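PDB 3KXP: 2-(acetamidomethylene)succinate hydrolase from Mesorhizobium loti, which catalyses the last step of vitamin B6 degradation, hydrolysing (E)-2-(acetamidomethylene)succinate to succinic semialdehyde, acetate, ammonia and carbon dioxide. Local coordinates for residues Ser266-Ala271 with Ala292-Asn297; Met71-Gly76 with Ile137-Ser142; Ala178-Val183 with Thr239-Arg244. All coordinates share one frame; numbering follows the deposited sequence.

Contact 1. Residues Ser266-Ala271 with Ala292-Asn297; sequences SKLVSA and ADHYVN
The loop that carries the active-site histidine forms this contact: L268 and S266 meet H294, inferred to be the histidine of an alpha/beta-hydrolase catalytic triad with S142 and D166. L268 runs alongside the imidazole. Its CB lies over one ring face, 4.1 Å from the ring centroid and 28° off the ring normal, a CH-pi contact. CD1 of L268 reaches CE1 of H294 at 3.6 Å. H294 CG is anti to the backbone N (chi1 173°), which sends the ring along the leucine side chain. Nearer the backbone, S266 CA packs on H294 N at 3.4 Å. A water joins the segments, accepting from K267 N at 2.8 Å and from H294 N at 2.9 Å. S266 OG accepts from the backbone N of L268 and of V269, forming an ST turn and an ST motif. D293 OD2 accepts from Y295 N in an Asx turn, while D293 OD1 is hydrogen-bonded to N206 ND2. D166 OD2 is shared by S266 OG and H294 ND1, both hydrogen-bonded to it. The bond from ND1 probably helps to set the rotation of the ring, and S266 is a second-shell residue that probably positions D166.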
ATOM      1  N   SER A 266      13.423   9.065  10.652  1.00 22.77           N
ATOM      2  CA  SER A 266      14.275   7.911  10.927  1.00 23.63           C
ATOM      3  C   SER A 266      15.745   8.212  10.632  1.00 24.15           C
ATOM      4  O   SER A 266      16.067   8.752   9.579  1.00 24.48           O
ATOM      5  CB  SER A 266      13.869   6.716  10.067  1.00 20.42           C
ATOM      6  OG  SER A 266      14.911   5.752  10.079  1.00 16.57           O
ATOM      7  N   LYS A 267      16.633   7.850  11.551  1.00 24.92           N
ATOM      8  CA  LYS A 267      18.051   8.083  11.324  1.00 29.08           C
ATOM      9  C   LYS A 267      18.710   6.857  10.689  1.00 28.04           C
ATOM     10  O   LYS A 267      19.889   6.893  10.346  1.00 29.91           O
ATOM     11  CB  LYS A 267      18.760   8.441  12.634  1.00 32.01           C
ATOM     12  CG  LYS A 267      18.237   9.703  13.284  1.00 37.13           C
ATOM     13  CD  LYS A 267      19.095  10.128  14.467  1.00 43.06           C
ATOM     14  CE  LYS A 267      19.254   9.032  15.519  1.00 46.99           C
ATOM     15  NZ  LYS A 267      20.083   9.485  16.692  1.00 49.36           N
ATOM     16  N   LEU A 268      17.947   5.780  10.522  1.00 26.70           N
ATOM     17  CA  LEU A 268      18.474   4.562   9.912  1.00 25.76           C
ATOM     18  C   LEU A 268      18.134   4.560   8.421  1.00 26.61           C
ATOM     19  O   LEU A 268      19.020   4.435   7.578  1.00 27.50           O
ATOM     20  CB  LEU A 268      17.876   3.323  10.583  1.00 25.46           C
ATOM     21  CG  LEU A 268      18.621   1.975  10.547  1.00 28.79           C
ATOM     22  CD1 LEU A 268      17.683   0.913  10.012  1.00 25.93           C
ATOM     23  CD2 LEU A 268      19.886   2.048   9.711  1.00 25.00           C
ATOM     24  N   VAL A 269      16.852   4.707   8.100  1.00 25.98           N
ATOM     25  CA  VAL A 269      16.418   4.735   6.705  1.00 25.58           C
ATOM     26  C   VAL A 269      16.146   6.183   6.305  1.00 26.97           C
ATOM     27  O   VAL A 269      15.168   6.788   6.745  1.00 27.62           O
ATOM     28  CB  VAL A 269      15.132   3.894   6.488  1.00 25.49           C
ATOM     29  CG1 VAL A 269      14.618   4.068   5.064  1.00 21.73           C
ATOM     30  CG2 VAL A 269      15.420   2.424   6.759  1.00 24.74           C
ATOM     31  N   SER A 270      17.027   6.728   5.472  1.00 25.90           N
ATOM     32  CA  SER A 270      16.910   8.100   5.006  1.00 22.80           C
ATOM     33  C   SER A 270      15.884   8.201   3.892  1.00 21.87           C
ATOM     34  O   SER A 270      15.508   7.194   3.293  1.00 21.06           O
ATOM     35  CB  SER A 270      18.248   8.578   4.458  1.00 23.12           C
ATOM     36  OG  SER A 270      18.472   8.003   3.181  1.00 24.23           O
ATOM     37  N   ALA A 271      15.452   9.424   3.606  1.00 18.46           N
ATOM     38  CA  ALA A 271      14.493   9.655   2.537  1.00 21.11           C
ATOM     39  C   ALA A 271      15.111   9.251   1.192  1.00 20.72           C
ATOM     40  O   ALA A 271      14.423   8.761   0.300  1.00 22.02           O
ATOM     41  CB  ALA A 271      14.094  11.115   2.507  1.00 19.30           C
ATOM     42  N   ALA A 292       7.376  10.318  13.302  1.00 25.58           N
ATOM     43  CA  ALA A 292       8.066   9.103  13.732  1.00 23.69           C
ATOM     44  C   ALA A 292       9.513   9.010  13.260  1.00 22.71           C
ATOM     45  O   ALA A 292       9.838   9.390  12.130  1.00 23.66           O
ATOM     46  CB  ALA A 292       7.297   7.874  13.251  1.00 20.70           C
ATOM     47  N   ASP A 293      10.384   8.509  14.132  1.00 22.01           N
ATOM     48  CA  ASP A 293      11.785   8.322  13.774  1.00 24.05           C
ATOM     49  C   ASP A 293      11.919   6.834  13.430  1.00 24.82           C
ATOM     50  O   ASP A 293      10.953   6.220  12.968  1.00 26.20           O
ATOM     51  CB  ASP A 293      12.729   8.726  14.925  1.00 24.14           C
ATOM     52  CG  ASP A 293      12.512   7.903  16.193  1.00 27.69           C
ATOM     53  OD1 ASP A 293      13.302   8.068  17.152  1.00 26.57           O
ATOM     54  OD2 ASP A 293      11.557   7.096  16.235  1.00 29.43           O
ATOM     55  N   HIS A 294      13.090   6.247  13.646  1.00 23.62           N
ATOM     56  CA  HIS A 294      13.283   4.843  13.320  1.00 23.73           C
ATOM     57  C   HIS A 294      12.292   3.900  14.008  1.00 25.25           C
ATOM     58  O   HIS A 294      11.898   2.880  13.433  1.00 25.22           O
ATOM     59  CB  HIS A 294      14.723   4.437  13.664  1.00 24.23           C
ATOM     60  CG  HIS A 294      14.998   2.969  13.533  1.00 25.06           C
ATOM     61  ND1 HIS A 294      14.803   2.272  12.358  1.00 23.01           N
ATOM     62  CD2 HIS A 294      15.495   2.075  14.422  1.00 25.58           C
ATOM     63  CE1 HIS A 294      15.173   1.016  12.528  1.00 23.64           C
ATOM     64  NE2 HIS A 294      15.597   0.869  13.771  1.00 23.53           N
ATOM     65  N   TYR A 295      11.881   4.250  15.227  1.00 23.74           N
ATOM     66  CA  TYR A 295      10.973   3.418  16.021  1.00 22.13           C
ATOM     67  C   TYR A 295       9.494   3.682  15.750  1.00 23.67           C
ATOM     68  O   TYR A 295       8.725   4.020  16.648  1.00 23.15           O
ATOM     69  CB  TYR A 295      11.319   3.622  17.494  1.00 19.41           C
ATOM     70  CG  TYR A 295      12.799   3.453  17.710  1.00 20.64           C
ATOM     71  CD1 TYR A 295      13.373   2.180  17.767  1.00 20.60           C
ATOM     72  CD2 TYR A 295      13.651   4.558  17.713  1.00 21.44           C
ATOM     73  CE1 TYR A 295      14.760   2.012  17.809  1.00 22.42           C
ATOM     74  CE2 TYR A 295      15.043   4.401  17.755  1.00 23.18           C
ATOM     75  CZ  TYR A 295      15.586   3.126  17.798  1.00 23.59           C
ATOM     76  OH  TYR A 295      16.953   2.963  17.817  1.00 25.85           O
ATOM     77  N   VAL A 296       9.105   3.481  14.496  1.00 24.32           N
ATOM     78  CA  VAL A 296       7.744   3.727  14.045  1.00 23.89           C
ATOM     79  C   VAL A 296       6.596   3.116  14.847  1.00 25.02           C
ATOM     80  O   VAL A 296       5.720   3.841  15.327  1.00 24.58           O
ATOM     81  CB  VAL A 296       7.576   3.297  12.577  1.00 23.71           C
ATOM     82  CG1 VAL A 296       6.233   3.798  12.040  1.00 20.48           C
ATOM     83  CG2 VAL A 296       8.750   3.827  11.754  1.00 21.13           C
ATOM     84  N   ASN A 297       6.584   1.795  14.989  1.00 24.13           N
ATOM     85  CA  ASN A 297       5.491   1.152  15.704  1.00 25.86           C
ATOM     86  C   ASN A 297       5.343   1.596  17.166  1.00 26.21           C
ATOM     87  O   ASN A 297       4.223   1.696  17.684  1.00 25.18           O
ATOM     88  CB  ASN A 297       5.595  -0.383  15.588  1.00 23.74           C
ATOM     89  CG  ASN A 297       6.916  -0.932  16.098  1.00 24.97           C
ATOM     90  OD1 ASN A 297       6.941  -1.733  17.038  1.00 22.35           O
ATOM     91  ND2 ASN A 297       8.020  -0.519  15.474  1.00 23.59           N
TER
HETATM   92  O   HOH W   1      15.773   7.275  14.177  1.00 15.58           O

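Contact 2. Residues Met71-Gly76 with Ile137-Ser142; sequences MLFFHG and ILVGHS
M71, present as selenomethionine, has CG anti to the backbone N (chi1 -169°), and a bend at chi3 brings CE within 3.5 Å of I137 CD1. The F73 ring instead has CG anti to the carbonyl carbon. It lies beside V139, with CD2 3.7 Å from V139 CG1 and the CG2 methyl over one ring face, toward the rim. M71, F73, I137 and V139 share one sheet face. L72, F74 and L138 lie on the other, where F74 CE1 meets L138 CG at 4.0 Å. The two strands are parallel neighbours. V139 N donates to L72 O at 2.8 Å in a nearly straight bond, and V139 O accepts from F74 N. L72 N to I137 O and H141 N to F74 O complete four backbone bonds. F73 CA also makes a CA-H...O contact with V139 O, at 3.2 Å. Past the end of strand 71-74, G76 CA lies 3.3 Å from H141 O. H141 NE2 is hydrogen-bonded to H294 O, which ties the strand end to the histidine loop. Helix 117-131 packs on L72 and F74. S142, the inferred nucleophile, follows strand 137-141 with phi 55° and psi -111°. This strained turn from strand to helix, within a GxSxG sequence, is typical of the nucleophile elbow of the alpha/beta-hydrolase fold.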
HETATM    1  N   MSE A  71      -0.102 -14.369  11.880  1.00 35.00           N
HETATM    2  CA  MSE A  71       0.603 -13.107  11.706  1.00 34.47           C
HETATM    3  C   MSE A  71       1.765 -13.069  12.697  1.00 32.25           C
HETATM    4  O   MSE A  71       1.555 -12.986  13.908  1.00 30.14           O
HETATM    5  CB  MSE A  71      -0.336 -11.937  11.957  1.00 38.23           C
HETATM    6  CG  MSE A  71       0.247 -10.609  11.543  1.00 47.25           C
HETATM    7 SE   MSE A  71      -1.046  -9.179  11.694  1.00 64.15          SE
HETATM    8  CE  MSE A  71      -2.064  -9.525  10.083  1.00 56.57           C
ATOM      9  N   LEU A  72       2.987 -13.128  12.175  1.00 30.86           N
ATOM     10  CA  LEU A  72       4.189 -13.135  13.009  1.00 29.78           C
ATOM     11  C   LEU A  72       4.867 -11.768  13.111  1.00 30.01           C
ATOM     12  O   LEU A  72       4.972 -11.049  12.117  1.00 30.70           O
ATOM     13  CB  LEU A  72       5.181 -14.165  12.462  1.00 27.66           C
ATOM     14  CG  LEU A  72       4.600 -15.576  12.326  1.00 29.72           C
ATOM     15  CD1 LEU A  72       5.601 -16.497  11.653  1.00 28.77           C
ATOM     16  CD2 LEU A  72       4.224 -16.105  13.706  1.00 31.33           C
ATOM     17  N   PHE A  73       5.334 -11.421  14.311  1.00 26.88           N
ATOM     18  CA  PHE A  73       5.996 -10.142  14.533  1.00 24.73           C
ATOM     19  C   PHE A  73       7.463 -10.308  14.950  1.00 24.78           C
ATOM     20  O   PHE A  73       7.767 -11.037  15.894  1.00 25.60           O
ATOM     21  CB  PHE A  73       5.261  -9.350  15.610  1.00 25.41           C
ATOM     22  CG  PHE A  73       3.836  -9.008  15.268  1.00 24.17           C
ATOM     23  CD1 PHE A  73       2.849  -9.989  15.250  1.00 26.56           C
ATOM     24  CD2 PHE A  73       3.465  -7.692  15.038  1.00 24.45           C
ATOM     25  CE1 PHE A  73       1.510  -9.658  15.018  1.00 25.31           C
ATOM     26  CE2 PHE A  73       2.124  -7.352  14.802  1.00 26.53           C
ATOM     27  CZ  PHE A  73       1.152  -8.335  14.796  1.00 23.00           C
ATOM     28  N   PHE A  74       8.364  -9.608  14.262  1.00 22.69           N
ATOM     29  CA  PHE A  74       9.793  -9.691  14.547  1.00 21.99           C
ATOM     30  C   PHE A  74      10.420  -8.338  14.909  1.00 22.33           C
ATOM     31  O   PHE A  74      10.448  -7.411  14.095  1.00 21.92           O
ATOM     32  CB  PHE A  74      10.518 -10.298  13.348  1.00 21.39           C
ATOM     33  CG  PHE A  74       9.937 -11.601  12.898  1.00 25.43           C
ATOM     34  CD1 PHE A  74       8.787 -11.633  12.111  1.00 25.81           C
ATOM     35  CD2 PHE A  74      10.521 -12.807  13.278  1.00 25.55           C
ATOM     36  CE1 PHE A  74       8.227 -12.844  11.708  1.00 26.16           C
ATOM     37  CE2 PHE A  74       9.968 -14.025  12.880  1.00 26.39           C
ATOM     38  CZ  PHE A  74       8.819 -14.043  12.093  1.00 25.27           C
ATOM     39  N   HIS A  75      10.944  -8.260  16.130  1.00 19.67           N
ATOM     40  CA  HIS A  75      11.566  -7.057  16.697  1.00 19.08           C
ATOM     41  C   HIS A  75      12.893  -6.612  16.057  1.00 18.12           C
ATOM     42  O   HIS A  75      13.469  -7.314  15.225  1.00 19.74           O
ATOM     43  CB  HIS A  75      11.799  -7.302  18.190  1.00 18.10           C
ATOM     44  CG  HIS A  75      12.776  -8.404  18.457  1.00 15.66           C
ATOM     45  ND1 HIS A  75      14.136  -8.242  18.301  1.00 17.50           N
ATOM     46  CD2 HIS A  75      12.587  -9.712  18.753  1.00 15.19           C
ATOM     47  CE1 HIS A  75      14.742  -9.403  18.481  1.00 14.49           C
ATOM     48  NE2 HIS A  75      13.825 -10.311  18.755  1.00 14.21           N
ATOM     49  N   GLY A  76      13.383  -5.445  16.475  1.00 17.45           N
ATOM     50  CA  GLY A  76      14.648  -4.937  15.965  1.00 16.33           C
ATOM     51  C   GLY A  76      15.818  -5.441  16.806  1.00 18.12           C
ATOM     52  O   GLY A  76      15.600  -6.127  17.812  1.00 18.41           O
ATOM     53  N   ILE A 137       1.662 -13.781   7.664  1.00 30.63           N
ATOM     54  CA  ILE A 137       1.828 -12.380   7.336  1.00 30.08           C
ATOM     55  C   ILE A 137       2.959 -11.970   8.275  1.00 29.09           C
ATOM     56  O   ILE A 137       2.858 -12.144   9.489  1.00 30.05           O
ATOM     57  CB  ILE A 137       0.556 -11.572   7.667  1.00 31.20           C
ATOM     58  CG1 ILE A 137      -0.595 -12.028   6.754  1.00 29.52           C
ATOM     59  CG2 ILE A 137       0.833 -10.071   7.521  1.00 30.56           C
ATOM     60  CD1 ILE A 137      -1.931 -11.438   7.110  1.00 26.13           C
ATOM     61  N   LEU A 138       4.044 -11.464   7.708  1.00 28.04           N
ATOM     62  CA  LEU A 138       5.200 -11.043   8.491  1.00 27.32           C
ATOM     63  C   LEU A 138       5.261  -9.520   8.747  1.00 28.24           C
ATOM     64  O   LEU A 138       5.307  -8.718   7.806  1.00 26.57           O
ATOM     65  CB  LEU A 138       6.479 -11.502   7.787  1.00 25.62           C
ATOM     66  CG  LEU A 138       6.976 -12.946   7.936  1.00 27.83           C
ATOM     67  CD1 LEU A 138       5.825 -13.931   7.957  1.00 27.75           C
ATOM     68  CD2 LEU A 138       7.937 -13.249   6.792  1.00 23.39           C
ATOM     69  N   VAL A 139       5.260  -9.143  10.027  1.00 26.37           N
ATOM     70  CA  VAL A 139       5.343  -7.749  10.454  1.00 25.20           C
ATOM     71  C   VAL A 139       6.688  -7.580  11.154  1.00 26.42           C
ATOM     72  O   VAL A 139       6.855  -8.001  12.296  1.00 26.07           O
ATOM     73  CB  VAL A 139       4.241  -7.406  11.461  1.00 26.19           C
ATOM     74  CG1 VAL A 139       4.415  -5.974  11.960  1.00 25.14           C
ATOM     75  CG2 VAL A 139       2.878  -7.589  10.821  1.00 26.72           C
ATOM     76  N   GLY A 140       7.647  -6.966  10.474  1.00 26.70           N
ATOM     77  CA  GLY A 140       8.959  -6.805  11.076  1.00 26.87           C
ATOM     78  C   GLY A 140       9.490  -5.393  11.218  1.00 25.85           C
ATOM     79  O   GLY A 140       9.269  -4.532  10.365  1.00 26.80           O
ATOM     80  N   HIS A 141      10.196  -5.153  12.313  1.00 25.11           N
ATOM     81  CA  HIS A 141      10.771  -3.842  12.557  1.00 24.63           C
ATOM     82  C   HIS A 141      12.280  -3.904  12.449  1.00 24.17           C
ATOM     83  O   HIS A 141      12.922  -4.655  13.181  1.00 23.54           O
ATOM     84  CB  HIS A 141      10.408  -3.332  13.945  1.00 23.89           C
ATOM     85  CG  HIS A 141      11.017  -2.001  14.262  1.00 26.31           C
ATOM     86  ND1 HIS A 141      11.385  -1.632  15.538  1.00 25.81           N
ATOM     87  CD2 HIS A 141      11.334  -0.957  13.460  1.00 25.15           C
ATOM     88  CE1 HIS A 141      11.906  -0.418  15.507  1.00 28.09           C
ATOM     89  NE2 HIS A 141      11.888   0.014  14.259  1.00 26.98           N
ATOM     90  N   SER A 142      12.839  -3.114  11.536  1.00 22.20           N
ATOM     91  CA  SER A 142      14.286  -3.053  11.336  1.00 21.41           C
ATOM     92  C   SER A 142      14.880  -4.450  11.070  1.00 22.77           C
ATOM     93  O   SER A 142      14.632  -5.026  10.009  1.00 21.22           O
ATOM     94  CB  SER A 142      14.931  -2.400  12.564  1.00 18.96           C
ATOM     95  OG  SER A 142      16.144  -1.752  12.221  1.00 19.12           O
TER

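Contact 3. Residues Ala178-Val183 with Thr239-Arg244; sequences ALEARV and TARGLR
Charge and apolar packing share this contact: E180 reaches R241 and R244, and its CG packs on A240. The charged group is a salt-bridge network of E180, R241 and R244. OE2 of E180 sits over one face of the R241 guanidinium, 3.5 Å from NE. It lies well out of the guanidinium plane, so no N-H points at it and the attraction is of charges alone. Bends at chi2 and chi3 of R241 bring this guanidinium back beside E180. The carboxylate also lies against the root of this side chain, with OE2 3.2 Å from R241 CB. NE of R241 has a hydrogen-bond partner in A237 O. OE1 of E180 pairs with R244 NH1, but that nitrogen is modelled too close to E180, so the geometry of this second bridge is doubtful. R244 NH2 has a salt bridge of its own with D177.

The apolar group lies beside the charges. E180 CG is 4.0 Å from A240 CB. L179 CD1 meets L243 CD1, also at 4.0 Å, and these leucine side chains cross at about a right angle. V183 CG2 comes within 4.3 Å of A240 CB. V183 also touches I77, and L243 touches L143, both chloride-binding residues. Helices 173-182 and 233-242, with the residues just after them, meet in the region between sheet strands 159-165 and 258-263, where alpha/beta hydrolases typically carry their cap.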
ATOM      1  N   ALA A 178      26.530   4.115  12.942  1.00 28.78           N
ATOM      2  CA  ALA A 178      25.890   4.580  14.163  1.00 29.37           C
ATOM      3  C   ALA A 178      25.205   3.452  14.918  1.00 31.05           C
ATOM      4  O   ALA A 178      25.313   3.360  16.147  1.00 30.70           O
ATOM      5  CB  ALA A 178      24.880   5.668  13.837  1.00 26.51           C
ATOM      6  N   LEU A 179      24.487   2.607  14.184  1.00 32.71           N
ATOM      7  CA  LEU A 179      23.773   1.487  14.795  1.00 34.85           C
ATOM      8  C   LEU A 179      24.776   0.528  15.431  1.00 35.68           C
ATOM      9  O   LEU A 179      24.594   0.067  16.557  1.00 33.76           O
ATOM     10  CB  LEU A 179      22.937   0.755  13.738  1.00 33.90           C
ATOM     11  CG  LEU A 179      21.945  -0.310  14.207  1.00 33.39           C
ATOM     12  CD1 LEU A 179      20.990  -0.625  13.071  1.00 32.83           C
ATOM     13  CD2 LEU A 179      22.682  -1.559  14.653  1.00 33.24           C
ATOM     14  N   GLU A 180      25.848   0.255  14.699  1.00 35.78           N
ATOM     15  CA  GLU A 180      26.882  -0.647  15.170  1.00 38.73           C
ATOM     16  C   GLU A 180      27.644  -0.128  16.402  1.00 38.28           C
ATOM     17  O   GLU A 180      27.970  -0.900  17.303  1.00 39.50           O
ATOM     18  CB  GLU A 180      27.852  -0.922  14.023  1.00 38.94           C
ATOM     19  CG  GLU A 180      28.709  -2.137  14.215  1.00 44.73           C
ATOM     20  CD  GLU A 180      29.373  -2.554  12.924  1.00 47.91           C
ATOM     21  OE1 GLU A 180      30.153  -1.747  12.380  1.00 50.21           O
ATOM     22  OE2 GLU A 180      29.111  -3.681  12.447  1.00 49.41           O
ATOM     23  N   ALA A 181      27.910   1.176  16.453  1.00 36.01           N
ATOM     24  CA  ALA A 181      28.651   1.755  17.572  1.00 35.73           C
ATOM     25  C   ALA A 181      27.941   1.721  18.930  1.00 36.64           C
ATOM     26  O   ALA A 181      28.598   1.631  19.966  1.00 37.30           O
ATOM     27  CB  ALA A 181      29.052   3.183  17.239  1.00 33.94           C
ATOM     28  N   ARG A 182      26.615   1.797  18.940  1.00 36.28           N
ATOM     29  CA  ARG A 182      25.886   1.779  20.208  1.00 37.31           C
ATOM     30  C   ARG A 182      25.044   0.518  20.421  1.00 34.24           C
ATOM     31  O   ARG A 182      24.277   0.430  21.378  1.00 33.71           O
ATOM     32  CB  ARG A 182      25.001   3.025  20.310  1.00 42.30           C
ATOM     33  CG  ARG A 182      24.116   3.246  19.096  1.00 50.26           C
ATOM     34  CD  ARG A 182      23.522   4.658  19.063  1.00 56.42           C
ATOM     35  NE  ARG A 182      22.291   4.799  19.844  1.00 60.71           N
ATOM     36  CZ  ARG A 182      21.171   4.114  19.617  1.00 61.35           C
ATOM     37  NH1 ARG A 182      21.117   3.225  18.634  1.00 62.13           N
ATOM     38  NH2 ARG A 182      20.091   4.337  20.355  1.00 61.11           N
ATOM     39  N   VAL A 183      25.214  -0.468  19.548  1.00 31.47           N
ATOM     40  CA  VAL A 183      24.444  -1.705  19.639  1.00 30.26           C
ATOM     41  C   VAL A 183      24.553  -2.417  20.989  1.00 29.35           C
ATOM     42  O   VAL A 183      23.584  -3.002  21.454  1.00 27.29           O
ATOM     43  CB  VAL A 183      24.840  -2.678  18.512  1.00 28.57           C
ATOM     44  CG1 VAL A 183      26.260  -3.156  18.713  1.00 28.19           C
ATOM     45  CG2 VAL A 183      23.870  -3.835  18.466  1.00 30.17           C
ATOM     46  N   THR A 239      25.220  -9.649  14.679  1.00 23.81           N
ATOM     47  CA  THR A 239      24.001  -9.241  13.991  1.00 24.62           C
ATOM     48  C   THR A 239      24.176  -7.858  13.363  1.00 26.03           C
ATOM     49  O   THR A 239      23.810  -7.648  12.206  1.00 22.97           O
ATOM     50  CB  THR A 239      22.819  -9.197  14.949  1.00 22.85           C
ATOM     51  OG1 THR A 239      22.577 -10.513  15.451  1.00 27.94           O
ATOM     52  CG2 THR A 239      21.582  -8.699  14.240  1.00 20.26           C
ATOM     53  N   ALA A 240      24.745  -6.928  14.129  1.00 26.41           N
ATOM     54  CA  ALA A 240      24.981  -5.571  13.648  1.00 28.80           C
ATOM     55  C   ALA A 240      25.773  -5.575  12.338  1.00 30.18           C
ATOM     56  O   ALA A 240      25.336  -4.978  11.356  1.00 30.82           O
ATOM     57  CB  ALA A 240      25.720  -4.747  14.707  1.00 27.45           C
ATOM     58  N   ARG A 241      26.927  -6.241  12.294  1.00 30.59           N
ATOM     59  CA  ARG A 241      27.666  -6.238  11.035  1.00 32.29           C
ATOM     60  C   ARG A 241      26.986  -7.046   9.939  1.00 29.28           C
ATOM     61  O   ARG A 241      27.260  -6.851   8.767  1.00 29.79           O
ATOM     62  CB  ARG A 241      29.130  -6.682  11.214  1.00 34.65           C
ATOM     63  CG  ARG A 241      29.406  -7.810  12.170  1.00 38.59           C
ATOM     64  CD  ARG A 241      30.623  -7.436  13.020  1.00 42.16           C
ATOM     65  NE  ARG A 241      30.256  -6.518  14.097  1.00 45.40           N
ATOM     66  CZ  ARG A 241      31.100  -5.723  14.743  1.00 45.45           C
ATOM     67  NH1 ARG A 241      30.653  -4.934  15.713  1.00 44.92           N
ATOM     68  NH2 ARG A 241      32.382  -5.696  14.404  1.00 46.24           N
ATOM     69  N   GLY A 242      26.079  -7.936  10.317  1.00 28.59           N
ATOM     70  CA  GLY A 242      25.371  -8.705   9.312  1.00 26.57           C
ATOM     71  C   GLY A 242      24.352  -7.811   8.622  1.00 26.68           C
ATOM     72  O   GLY A 242      23.940  -8.083   7.500  1.00 25.02           O
ATOM     73  N   LEU A 243      23.959  -6.731   9.297  1.00 26.03           N
ATOM     74  CA  LEU A 243      22.978  -5.791   8.763  1.00 26.26           C
ATOM     75  C   LEU A 243      23.519  -4.956   7.610  1.00 26.63           C
ATOM     76  O   LEU A 243      22.758  -4.293   6.915  1.00 26.31           O
ATOM     77  CB  LEU A 243      22.468  -4.863   9.874  1.00 24.17           C
ATOM     78  CG  LEU A 243      21.585  -5.520  10.939  1.00 24.11           C
ATOM     79  CD1 LEU A 243      21.196  -4.506  11.993  1.00 23.46           C
ATOM     80  CD2 LEU A 243      20.345  -6.093  10.278  1.00 21.66           C
ATOM     81  N   ARG A 244      24.831  -5.002   7.405  1.00 27.42           N
ATOM     82  CA  ARG A 244      25.475  -4.253   6.331  1.00 28.99           C
ATOM     83  C   ARG A 244      25.377  -4.936   4.970  1.00 30.07           C
ATOM     84  O   ARG A 244      25.684  -4.326   3.948  1.00 31.65           O
ATOM     85  CB  ARG A 244      26.957  -4.043   6.647  1.00 29.07           C
ATOM     86  CG  ARG A 244      27.252  -3.068   7.772  1.00 31.35           C
ATOM     87  CD  ARG A 244      28.752  -2.999   8.010  1.00 33.91           C
ATOM     88  NE  ARG A 244      29.195  -1.642   8.303  1.00 37.58           N
ATOM     89  CZ  ARG A 244      28.992  -1.017   9.456  1.00 38.28           C
ATOM     90  NH1 ARG A 244      28.351  -1.629  10.443  1.00 41.97           N
ATOM     91  NH2 ARG A 244      29.420   0.222   9.617  1.00 36.43           N
TER

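In the fold
Contact 2 is the core of the fold, wholly buried in the central parallel strands and built on regular backbone hydrogen bonds. Contact 1 is also largely buried, but its touching residues lie in loops, and its direct packing is supplemented by a bridging water. Contact 3 is only partly buried. It pairs helices, with charges beside its apolar patch. Contacts 1 and 2 meet at the inferred active site, where the H294 ring comes close to S142. Contact 3 approaches contact 2 to about 5 Å between nearest atoms without touching it. With contact 1 it has a looser meeting, between R182 and Y295.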